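Local structure of ethanolamine utilization protein EutJ (Carboxydothermus hydrogenoformans Z-2901, 3H1Q) at residues A[27-32]-A[86-91]; A[37-42]-A[259-264]; A[56-61]-A[192-197]. The protein binds ATP in the cleft of an actin-like ATPase fold and is probably linked to ethanolamine utilization. All coordinates share one frame; numbering follows the deposited sequence.

Interaction 1: A[27-32]-A[86-91]; sequences PPYKVG and RLLGSE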
loop_
_atom_site.group_PDB
_atom_site.type_symbol
_atom_site.label_atom_id
_atom_site.label_comp_id
_atom_site.label_asym_id
_atom_site.label_seq_id
_atom_site.Cartn_x
_atom_site.Cartn_y
_atom_site.Cartn_z
ATOM N N PRO A 27 -6.693 -23.429 -8.455
ATOM C CA PRO A 27 -5.279 -23.311 -8.034
ATOM C C PRO A 27 -4.321 -23.605 -9.207
ATOM O O PRO A 27 -4.794 -24.007 -10.276
ATOM C CB PRO A 27 -5.138 -24.391 -6.960
ATOM C CG PRO A 27 -6.531 -24.650 -6.482
ATOM C CD PRO A 27 -7.422 -24.439 -7.678
ATOM N N PRO A 28 -2.987 -23.404 -9.036
ATOM C CA PRO A 28 -2.226 -22.919 -7.880
ATOM C C PRO A 28 -2.362 -21.416 -7.688
ATOM O O PRO A 28 -2.635 -20.668 -8.630
ATOM C CB PRO A 28 -0.798 -23.252 -8.252
ATOM C CG PRO A 28 -0.791 -23.079 -9.707
ATOM C CD PRO A 28 -2.104 -23.598 -10.199
ATOM N N TYR A 29 -2.176 -20.996 -6.452
ATOM C CA TYR A 29 -2.434 -19.652 -6.057
ATOM C C TYR A 29 -1.142 -19.005 -5.679
ATOM O O TYR A 29 -0.176 -19.680 -5.319
ATOM C CB TYR A 29 -3.313 -19.682 -4.837
ATOM C CG TYR A 29 -4.704 -20.158 -5.109
ATOM C CD1 TYR A 29 -5.333 -19.841 -6.299
ATOM C CD2 TYR A 29 -5.418 -20.888 -4.153
ATOM C CE1 TYR A 29 -6.614 -20.249 -6.546
ATOM C CE2 TYR A 29 -6.716 -21.308 -4.395
ATOM C CZ TYR A 29 -7.297 -20.980 -5.602
ATOM O OH TYR A 29 -8.568 -21.370 -5.902
ATOM N N LYS A 30 -1.131 -17.689 -5.749
ATOM C CA LYS A 30 -0.006 -16.925 -5.314
ATOM C C LYS A 30 -0.449 -16.076 -4.119
ATOM O O LYS A 30 -1.525 -15.470 -4.131
ATOM C CB LYS A 30 0.476 -16.042 -6.446
ATOM C CG LYS A 30 1.094 -16.742 -7.639
ATOM C CD LYS A 30 2.091 -15.762 -8.241
ATOM C CE LYS A 30 2.016 -15.694 -9.733
ATOM N NZ LYS A 30 2.409 -14.332 -10.253
ATOM N N VAL A 31 0.380 -16.044 -3.081
ATOM C CA VAL A 31 0.048 -15.328 -1.868
ATOM C C VAL A 31 1.095 -14.256 -1.587
ATOM O O VAL A 31 2.288 -14.424 -1.878
ATOM C CB VAL A 31 -0.069 -16.271 -0.666
ATOM C CG1 VAL A 31 -0.667 -15.545 0.519
ATOM C CG2 VAL A 31 -0.934 -17.468 -1.009
ATOM N N GLY A 32 0.632 -13.137 -1.043
ATOM C CA GLY A 32 1.504 -12.042 -0.761
ATOM C C GLY A 32 1.063 -11.446 0.536
ATOM O O GLY A 32 -0.133 -11.289 0.794
ATOM N N ARG A 86 -10.808 -20.025 5.594
ATOM C CA ARG A 86 -12.168 -20.521 5.750
ATOM C C ARG A 86 -13.028 -20.146 4.517
ATOM O O ARG A 86 -13.919 -20.888 4.100
ATOM C CB ARG A 86 -12.820 -20.116 7.102
ATOM C CG ARG A 86 -13.272 -18.655 7.274
ATOM C CD ARG A 86 -13.996 -18.393 8.640
ATOM N NE ARG A 86 -13.866 -17.012 9.210
ATOM C CZ ARG A 86 -12.925 -16.588 10.091
ATOM N NH1 ARG A 86 -11.969 -17.416 10.509
ATOM N NH2 ARG A 86 -12.924 -15.323 10.558
ATOM N N LEU A 87 -12.691 -19.009 3.918
ATOM C CA LEU A 87 -13.529 -18.321 2.964
ATOM C C LEU A 87 -13.229 -18.950 1.649
ATOM O O LEU A 87 -14.136 -19.200 0.852
ATOM C CB LEU A 87 -13.122 -16.861 2.926
ATOM C CG LEU A 87 -14.188 -15.833 3.272
ATOM C CD1 LEU A 87 -15.004 -16.257 4.461
ATOM C CD2 LEU A 87 -13.518 -14.473 3.481
ATOM N N LEU A 88 -11.945 -19.226 1.425
ATOM C CA LEU A 88 -11.504 -19.960 0.248
ATOM C C LEU A 88 -11.813 -21.424 0.452
ATOM O O LEU A 88 -12.102 -21.854 1.563
ATOM C CB LEU A 88 -10.009 -19.793 0.098
ATOM C CG LEU A 88 -9.343 -20.024 -1.238
ATOM C CD1 LEU A 88 -10.132 -19.390 -2.372
ATOM C CD2 LEU A 88 -7.965 -19.405 -1.117
ATOM N N GLY A 89 -11.754 -22.219 -0.596
ATOM C CA GLY A 89 -11.767 -23.652 -0.352
ATOM C C GLY A 89 -10.639 -24.108 0.593
ATOM O O GLY A 89 -10.900 -24.598 1.679
ATOM N N SER A 90 -9.394 -23.888 0.178
ATOM C CA SER A 90 -8.252 -24.682 0.617
ATOM C C SER A 90 -7.417 -24.025 1.706
ATOM O O SER A 90 -7.860 -23.083 2.360
ATOM C CB SER A 90 -7.345 -24.945 -0.589
ATOM O OG SER A 90 -6.870 -23.721 -1.161
ATOM N N GLU A 91 -6.199 -24.526 1.894
ATOM C CA GLU A 91 -5.247 -23.798 2.715
ATOM C C GLU A 91 -3.995 -23.337 1.938
ATOM O O GLU A 91 -3.671 -23.862 0.874
ATOM C CB GLU A 91 -4.897 -24.571 3.984
ATOM C CG GLU A 91 -3.970 -25.731 3.774
ATOM C CD GLU A 91 -3.349 -26.214 5.083
ATOM O OE1 GLU A 91 -4.108 -26.564 6.016
ATOM O OE2 GLU A 91 -2.100 -26.247 5.186
#

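Interaction 2: A[37-42]-A[259-264]; sequences TADIVL and HPLLVT. With ATP (adenosine-5'-triphosphate), chain C.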
loop_
_atom_site.group_PDB
_atom_site.type_symbol
_atom_site.label_atom_id
_atom_site.label_comp_id
_atom_site.label_asym_id
_atom_site.label_seq_id
_atom_site.Cartn_x
_atom_site.Cartn_y
_atom_site.Cartn_z
ATOM N N THR A 37 2.718 0.177 8.121
ATOM C CA THR A 37 2.551 1.148 9.164
ATOM C C THR A 37 1.135 1.238 9.687
ATOM O O THR A 37 0.920 1.508 10.872
ATOM C CB THR A 37 2.835 2.486 8.568
ATOM O OG1 THR A 37 3.995 2.356 7.742
ATOM C CG2 THR A 37 3.032 3.510 9.645
ATOM N N ALA A 38 0.150 1.075 8.811
ATOM C CA ALA A 38 -1.189 1.343 9.263
ATOM C C ALA A 38 -2.033 0.138 9.099
ATOM O O ALA A 38 -3.086 0.060 9.732
ATOM C CB ALA A 38 -1.771 2.505 8.558
ATOM N N ASP A 39 -1.562 -0.813 8.283
ATOM C CA ASP A 39 -2.329 -2.043 7.997
ATOM C C ASP A 39 -1.495 -3.243 7.530
ATOM O O ASP A 39 -0.381 -3.094 7.005
ATOM C CB ASP A 39 -3.415 -1.760 6.948
ATOM C CG ASP A 39 -2.865 -1.053 5.714
ATOM O OD1 ASP A 39 -2.108 -1.669 4.880
ATOM O OD2 ASP A 39 -3.185 0.162 5.606
ATOM N N ILE A 40 -2.054 -4.436 7.711
ATOM C CA ILE A 40 -1.478 -5.644 7.174
ATOM C C ILE A 40 -2.513 -6.199 6.216
ATOM O O ILE A 40 -3.735 -6.203 6.501
ATOM C CB ILE A 40 -1.173 -6.662 8.293
ATOM C CG1 ILE A 40 -0.052 -6.141 9.182
ATOM C CG2 ILE A 40 -0.796 -8.056 7.716
ATOM C CD1 ILE A 40 0.227 -7.008 10.390
ATOM N N VAL A 41 -2.023 -6.636 5.063
ATOM C CA VAL A 41 -2.877 -7.107 4.014
ATOM C C VAL A 41 -2.313 -8.439 3.557
ATOM O O VAL A 41 -1.082 -8.594 3.380
ATOM C CB VAL A 41 -2.953 -6.108 2.807
ATOM C CG1 VAL A 41 -3.806 -6.696 1.631
ATOM C CG2 VAL A 41 -3.501 -4.755 3.261
ATOM N N LEU A 42 -3.218 -9.396 3.357
ATOM C CA LEU A 42 -2.869 -10.662 2.777
ATOM C C LEU A 42 -3.713 -10.768 1.525
ATOM O O LEU A 42 -4.915 -10.486 1.578
ATOM C CB LEU A 42 -3.232 -11.780 3.746
ATOM C CG LEU A 42 -3.396 -13.161 3.120
ATOM C CD1 LEU A 42 -2.060 -13.858 3.102
ATOM C CD2 LEU A 42 -4.377 -13.936 3.921
ATOM N N HIS A 259 -8.057 1.992 -6.339
ATOM C CA HIS A 259 -8.007 1.667 -4.899
ATOM C C HIS A 259 -6.575 1.788 -4.397
ATOM O O HIS A 259 -5.886 0.788 -4.212
ATOM C CB HIS A 259 -8.604 0.293 -4.587
ATOM C CG HIS A 259 -10.093 0.278 -4.488
ATOM N ND1 HIS A 259 -10.771 0.820 -3.420
ATOM C CD2 HIS A 259 -11.037 -0.267 -5.292
ATOM C CE1 HIS A 259 -12.071 0.646 -3.584
ATOM N NE2 HIS A 259 -12.258 -0.019 -4.708
ATOM N N PRO A 260 -6.126 3.026 -4.170
ATOM C CA PRO A 260 -4.685 3.245 -4.035
ATOM C C PRO A 260 -4.008 2.269 -3.038
ATOM O O PRO A 260 -3.034 1.586 -3.426
ATOM C CB PRO A 260 -4.577 4.728 -3.630
ATOM C CG PRO A 260 -5.941 5.111 -3.173
ATOM C CD PRO A 260 -6.911 4.235 -3.886
ATOM N N LEU A 261 -4.575 2.157 -1.825
ATOM C CA LEU A 261 -4.101 1.253 -0.756
ATOM C C LEU A 261 -3.749 -0.163 -1.174
ATOM O O LEU A 261 -2.941 -0.806 -0.513
ATOM C CB LEU A 261 -5.134 1.163 0.365
ATOM C CG LEU A 261 -4.756 0.584 1.743
ATOM C CD1 LEU A 261 -5.625 1.220 2.828
ATOM C CD2 LEU A 261 -4.787 -0.973 1.843
ATOM N N LEU A 262 -4.346 -0.642 -2.253
ATOM C CA LEU A 262 -4.218 -2.020 -2.662
ATOM C C LEU A 262 -3.118 -2.286 -3.671
ATOM O O LEU A 262 -2.814 -3.447 -4.014
ATOM C CB LEU A 262 -5.554 -2.509 -3.207
ATOM C CG LEU A 262 -6.543 -2.707 -2.071
ATOM C CD1 LEU A 262 -7.946 -2.942 -2.608
ATOM C CD2 LEU A 262 -6.049 -3.884 -1.223
ATOM N N VAL A 263 -2.503 -1.231 -4.167
ATOM C CA VAL A 263 -1.646 -1.480 -5.335
ATOM C C VAL A 263 -0.437 -2.336 -4.969
ATOM O O VAL A 263 -0.182 -3.325 -5.653
ATOM C CB VAL A 263 -1.262 -0.191 -6.154
ATOM C CG1 VAL A 263 -0.412 -0.549 -7.375
ATOM C CG2 VAL A 263 -2.522 0.558 -6.568
ATOM N N THR A 264 0.269 -1.978 -3.888
ATOM C CA THR A 264 1.477 -2.705 -3.503
ATOM C C THR A 264 1.108 -4.114 -3.086
ATOM O O THR A 264 1.676 -5.072 -3.618
ATOM C CB THR A 264 2.301 -2.006 -2.369
ATOM O OG1 THR A 264 2.545 -0.637 -2.720
ATOM C CG2 THR A 264 3.657 -2.706 -2.163
HETATM P PG ATP C . 2.232 0.544 2.933
HETATM O O1G ATP C . 0.959 -0.251 2.684
HETATM O O2G ATP C . 2.303 1.836 2.165
HETATM O O3G ATP C . 3.506 -0.259 2.704
HETATM P PB ATP C . 0.770 1.147 5.238
HETATM O O1B ATP C . 0.884 1.737 6.601
HETATM O O2B ATP C . 0.026 -0.157 5.146
HETATM O O3B ATP C . 2.174 1.051 4.467
HETATM P PA ATP C . -1.210 2.223 3.321
HETATM O O1A ATP C . -2.007 0.966 3.514
HETATM O O2A ATP C . -0.617 2.494 1.962
HETATM O O3A ATP C . 0.051 2.285 4.338
HETATM O "O5'" ATP C . -2.050 3.479 3.859
HETATM C "C5'" ATP C . -2.546 3.629 5.177
HETATM C "C4'" ATP C . -3.048 5.057 5.213
HETATM O "O4'" ATP C . -4.046 5.227 4.202
HETATM C "C3'" ATP C . -3.724 5.375 6.526
HETATM O "O3'" ATP C . -3.283 6.639 7.032
HETATM C "C2'" ATP C . -5.182 5.534 6.186
HETATM O "O2'" ATP C . -5.801 6.524 6.998
HETATM C "C1'" ATP C . -5.180 5.921 4.717
HETATM N N9 ATP C . -6.564 5.598 4.228
HETATM C C8 ATP C . -7.164 4.390 4.144
HETATM N N7 ATP C . -8.460 4.496 3.738
HETATM C C5 ATP C . -8.730 5.802 3.564
HETATM C C6 ATP C . -9.895 6.627 3.139
HETATM N N6 ATP C . -11.079 6.068 2.799
HETATM N N1 ATP C . -9.739 7.976 3.092
HETATM C C2 ATP C . -8.586 8.590 3.414
HETATM N N3 ATP C . -7.486 7.906 3.796
HETATM C C4 ATP C . -7.486 6.531 3.896
#

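Interaction 3: A[56-61]-A[192-197]; sequences LKWASV and IKKDFS. With ATP (adenosine-5'-triphosphate), chain C.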
loop_
_atom_site.group_PDB
_atom_site.type_symbol
_atom_site.label_atom_id
_atom_site.label_comp_id
_atom_site.label_asym_id
_atom_site.label_seq_id
_atom_site.Cartn_x
_atom_site.Cartn_y
_atom_site.Cartn_z
ATOM N N LEU A 56 -7.562 -7.790 5.442
ATOM C CA LEU A 56 -6.813 -6.641 5.918
ATOM C C LEU A 56 -7.052 -6.352 7.406
ATOM O O LEU A 56 -8.203 -6.247 7.859
ATOM C CB LEU A 56 -7.200 -5.410 5.093
ATOM C CG LEU A 56 -6.619 -4.043 5.457
ATOM C CD1 LEU A 56 -6.749 -3.215 4.245
ATOM C CD2 LEU A 56 -7.355 -3.374 6.587
ATOM N N LYS A 57 -5.980 -6.172 8.169
ATOM C CA LYS A 57 -6.159 -5.658 9.539
ATOM C C LYS A 57 -5.455 -4.312 9.714
ATOM O O LYS A 57 -4.329 -4.098 9.255
ATOM C CB LYS A 57 -5.702 -6.687 10.619
ATOM C CG LYS A 57 -6.197 -6.423 12.089
ATOM C CD LYS A 57 -7.653 -6.898 12.293
ATOM C CE LYS A 57 -8.224 -6.561 13.671
ATOM N NZ LYS A 57 -7.680 -7.455 14.747
ATOM N N TRP A 58 -6.139 -3.402 10.374
ATOM C CA TRP A 58 -5.526 -2.136 10.710
ATOM C C TRP A 58 -4.569 -2.380 11.855
ATOM O O TRP A 58 -4.998 -2.819 12.921
ATOM C CB TRP A 58 -6.596 -1.147 11.136
ATOM C CG TRP A 58 -7.482 -0.770 9.998
ATOM C CD1 TRP A 58 -8.817 -1.032 9.865
ATOM C CD2 TRP A 58 -7.087 -0.074 8.813
ATOM N NE1 TRP A 58 -9.279 -0.530 8.676
ATOM C CE2 TRP A 58 -8.241 0.068 8.011
ATOM C CE3 TRP A 58 -5.871 0.461 8.360
ATOM C CZ2 TRP A 58 -8.219 0.717 6.777
ATOM C CZ3 TRP A 58 -5.847 1.112 7.133
ATOM C CH2 TRP A 58 -7.018 1.228 6.351
ATOM N N ALA A 59 -3.282 -2.089 11.630
ATOM C CA ALA A 59 -2.231 -2.458 12.562
ATOM C C ALA A 59 -0.886 -1.775 12.352
ATOM O O ALA A 59 -0.251 -1.885 11.297
ATOM C CB ALA A 59 -2.029 -3.961 12.545
ATOM N N SER A 60 -0.428 -1.165 13.439
ATOM C CA SER A 60 0.863 -0.496 13.551
ATOM C C SER A 60 1.965 -1.429 14.027
ATOM O O SER A 60 2.458 -1.278 15.135
ATOM C CB SER A 60 0.701 0.602 14.590
ATOM O OG SER A 60 -0.192 0.132 15.599
ATOM N N VAL A 61 2.372 -2.384 13.207
ATOM C CA VAL A 61 3.470 -3.270 13.601
ATOM C C VAL A 61 4.735 -2.853 12.920
ATOM O O VAL A 61 5.784 -3.485 13.069
ATOM C CB VAL A 61 3.209 -4.716 13.249
ATOM C CG1 VAL A 61 1.906 -5.157 13.870
ATOM C CG2 VAL A 61 3.243 -4.919 11.764
ATOM N N ILE A 192 -13.139 10.027 11.080
ATOM C CA ILE A 192 -13.499 11.114 10.129
ATOM C C ILE A 192 -12.723 11.017 8.815
ATOM O O ILE A 192 -13.301 10.745 7.770
ATOM C CB ILE A 192 -13.316 12.582 10.695
ATOM C CG1 ILE A 192 -14.014 12.814 12.050
ATOM C CG2 ILE A 192 -13.780 13.611 9.675
ATOM C CD1 ILE A 192 -15.460 12.329 12.141
ATOM N N LYS A 193 -11.420 11.239 8.856
ATOM C CA LYS A 193 -10.628 11.189 7.647
ATOM C C LYS A 193 -11.072 10.084 6.708
ATOM O O LYS A 193 -11.023 10.237 5.495
ATOM C CB LYS A 193 -9.166 10.986 7.994
ATOM C CG LYS A 193 -8.225 10.957 6.819
ATOM C CD LYS A 193 -6.810 10.834 7.333
ATOM C CE LYS A 193 -5.828 10.456 6.250
ATOM N NZ LYS A 193 -5.265 9.092 6.482
ATOM N N LYS A 194 -11.506 8.963 7.260
ATOM C CA LYS A 194 -11.735 7.796 6.414
ATOM C C LYS A 194 -13.119 7.743 5.760
ATOM O O LYS A 194 -13.255 7.285 4.610
ATOM C CB LYS A 194 -11.360 6.489 7.140
ATOM C CG LYS A 194 -9.877 6.097 6.927
ATOM C CD LYS A 194 -9.557 4.708 7.401
ATOM C CE LYS A 194 -9.954 4.516 8.842
ATOM N NZ LYS A 194 -9.836 3.094 9.173
ATOM N N ASP A 195 -14.127 8.196 6.520
ATOM C CA ASP A 195 -15.477 8.509 6.025
ATOM C C ASP A 195 -15.363 9.352 4.749
ATOM O O ASP A 195 -14.720 10.411 4.752
ATOM C CB ASP A 195 -16.238 9.291 7.110
ATOM C CG ASP A 195 -17.676 9.599 6.726
ATOM O OD1 ASP A 195 -17.917 10.058 5.590
ATOM O OD2 ASP A 195 -18.578 9.390 7.572
ATOM N N PHE A 196 -15.970 8.885 3.661
ATOM C CA PHE A 196 -15.893 9.617 2.405
ATOM C C PHE A 196 -16.755 10.873 2.341
ATOM O O PHE A 196 -16.424 11.805 1.612
ATOM C CB PHE A 196 -16.208 8.712 1.253
ATOM C CG PHE A 196 -15.034 7.954 0.754
ATOM C CD1 PHE A 196 -14.198 8.507 -0.203
ATOM C CD2 PHE A 196 -14.769 6.675 1.223
ATOM C CE1 PHE A 196 -13.117 7.796 -0.691
ATOM C CE2 PHE A 196 -13.679 5.948 0.740
ATOM C CZ PHE A 196 -12.855 6.505 -0.210
ATOM N N SER A 197 -17.850 10.892 3.104
ATOM C CA SER A 197 -18.710 12.079 3.257
ATOM C C SER A 197 -17.906 13.346 3.597
ATOM O O SER A 197 -18.115 14.425 3.006
ATOM C CB SER A 197 -19.797 11.822 4.328
HETATM P PG ATP C . 2.232 0.544 2.933
HETATM O O1G ATP C . 0.959 -0.251 2.684
HETATM O O2G ATP C . 2.303 1.836 2.165
HETATM O O3G ATP C . 3.506 -0.259 2.704
HETATM P PB ATP C . 0.770 1.147 5.238
HETATM O O1B ATP C . 0.884 1.737 6.601
HETATM O O2B ATP C . 0.026 -0.157 5.146
HETATM O O3B ATP C . 2.174 1.051 4.467
HETATM P PA ATP C . -1.210 2.223 3.321
HETATM O O1A ATP C . -2.007 0.966 3.514
HETATM O O2A ATP C . -0.617 2.494 1.962
HETATM O O3A ATP C . 0.051 2.285 4.338
HETATM O "O5'" ATP C . -2.050 3.479 3.859
HETATM C "C5'" ATP C . -2.546 3.629 5.177
HETATM C "C4'" ATP C . -3.048 5.057 5.213
HETATM O "O4'" ATP C . -4.046 5.227 4.202
HETATM C "C3'" ATP C . -3.724 5.375 6.526
HETATM O "O3'" ATP C . -3.283 6.639 7.032
HETATM C "C2'" ATP C . -5.182 5.534 6.186
HETATM O "O2'" ATP C . -5.801 6.524 6.998
HETATM C "C1'" ATP C . -5.180 5.921 4.717
HETATM N N9 ATP C . -6.564 5.598 4.228
HETATM C C8 ATP C . -7.164 4.390 4.144
HETATM N N7 ATP C . -8.460 4.496 3.738
HETATM C C5 ATP C . -8.730 5.802 3.564
HETATM C C6 ATP C . -9.895 6.627 3.139
HETATM N N6 ATP C . -11.079 6.068 2.799
HETATM N N1 ATP C . -9.739 7.976 3.092
HETATM C C2 ATP C . -8.586 8.590 3.414
HETATM N N3 ATP C . -7.486 7.906 3.796
HETATM C C4 ATP C . -7.486 6.531 3.896
#

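Interaction 1: A[27-32]-A[86-91]
The Y29 ring overlaps L88 at one corner, Y29 CE2 lying 4.0 Å from L88 CD2. The two side chains run past one another in opposite directions and meet at these two atoms. The setting is the five-stranded mixed sheet of an actin-like nucleotide-binding lobe. Residues 27-32 lead into strand 30-34, whereas 86-91 hold the end of helix 70-87 and the start of the loop toward strand 94-98, so the contact ties the approach to one strand to the C-terminal end of a helix that packs against the sheet.

L88 is the first residue beyond the helix to abandon helical backbone angles, and its CG stands opposite the backbone N (chi1 -159°), which carries the isobutyl end toward the tyrosine. L88 is buried, with Y29, V22 and V52 of strand 51-58 among its apolar neighbours; V52 touches Y29 as well. The buried surface between the two segments is modest, 105 Å², in keeping with a join made by three side chains at the margin of the lobe.

A second neighbour approaches the ring differently. S90 OG sits at its edge, near the ring plane, 4.0 Å from Y29 CE2, a van der Waals approach without a polar bond. The hydroxyl Y29 OH is instead engaged by the carbonyl of L25. P27, which precedes a cis peptide bond to P28, folds back over one face of the tyrosine, with P27 CA 3.7 Å above the ring plane and displaced toward its rim.

Interaction 2: A[37-42]-A[259-264]
L261 and V41 make the apolar part of this contact, with V41 CG2 4.2 Å from L261 CD2. The first torsion of L261 sets CG opposite its backbone N (chi1 -165°) and carries it toward strand 39-45; CD2 meets V41, and CD1 lies between D39 and the nucleotide. L261 is buried, touching L56 and W58 of strand 51-58 as well.

The mixed contacts lie two residues back along the strand. L261 CD1 rests 3.8 Å from D39 OD2, a methyl against a carboxylate oxygen. L261 CG likewise approaches the ATP alpha-phosphate, at 3.3 Å from ATP O1A, and the same branch point flanks the acid and the phosphate.

Segment 37-42 turns from loop into strand beside the phosphates, consistent with the first phosphate-binding loop of actin-like ATPases. Across from it, 259-264 forms the turn into helix 263-269, closed by L262 N to H259 O (2.9 Å) and V263 N to P260 O (3.0 Å). T264 OG1, in the first turn of that helix, is hydrogen-bonded to D145 OD2 of strand 141-146 in the second sheet.

Across this pair, the polar groups turn to the nucleotide. D39 CG stands between its backbone N and carbonyl carbon (chi1 51°), which turns the carboxylate to the phosphates: D39 OD1 lies 2.6 Å from ATP O2B and D39 OD2 2.5 Å from ATP O1A. With an alanine in place of D39 the carboxylate is gone, which would probably leave a gap beside the alpha- and beta-phosphates and strip L261 CD1 of its contact with OD2. A38 N points to ATP O1B, a bond that remains doubtful because that oxygen is crowded in the model. E190 OE2 and G235 N are also hydrogen-bonded to ATP.

Interaction 3: A[56-61]-A[192-197]
K194 reaches for W58 past the adenine of ATP, and its side chain can be followed atom by atom. CB begins at the base, where K194 CB is 4.3 Å from ATP C6. The next carbon lies over the adenine face, almost directly above the ring fusion, with K194 CG 3.6 Å from ATP C5. CD continues toward the imidazole part, K194 CD being 3.8 Å from ATP N7. There the chain bends at chi3 (-55°) and otherwise stays extended, and CE leads off the base toward the tryptophan. At the tip, K194 NZ comes 3.6 Å from W58 CE2, over one face of the indole. This is a cation-pi contact: NZ is 3.9 Å from the centroid of the W58 five-membered ring and 27° off its normal. L56 CD2 covers the opposite face of W58, 3.8 Å above the plane, so the indole is held between a methyl and an ammonium group. The indole also nears the base obliquely, with W58 CH2 3.9 Å from ATP C8.

W58 ends strand 51-58 of one lobe, and K194 ends helix 186-194 of the other; the pair thus spans the nucleotide cleft of this actin-like fold. The preceding lysine serves the sugar, K193 NZ donating to ATP O2' at 2.7 Å, while E190 OE2 is a further partner of the nucleotide.

The lysine spends its methylenes on the base and its charge on the indole, and adenine, lysine and tryptophan are therefore probably coupled in position.

How the interactions relate
Interaction 2 is the buried one, close to the centre of the chain; interaction 1 is partly buried at the margin, and interaction 3 lies at the surface. All three reach the same five-stranded sheet. Interaction 1 uses strand 30-34, neighbour of strand 39-45 in interaction 2, where V31 CG1 packs on L42 CD1; strand 51-58 of interaction 3 follows on, its K57 O probably accepting a bond from I40 N. Chemistry changes with place: apolar contact inside one lobe in interaction 1, leucine beside acid and phosphate in interaction 2, cation-pi in interaction 3. Interactions 2 and 3 share ATP, the former mainly at its phosphates, the latter at base and ribose, whereas interaction 1 stands apart from it.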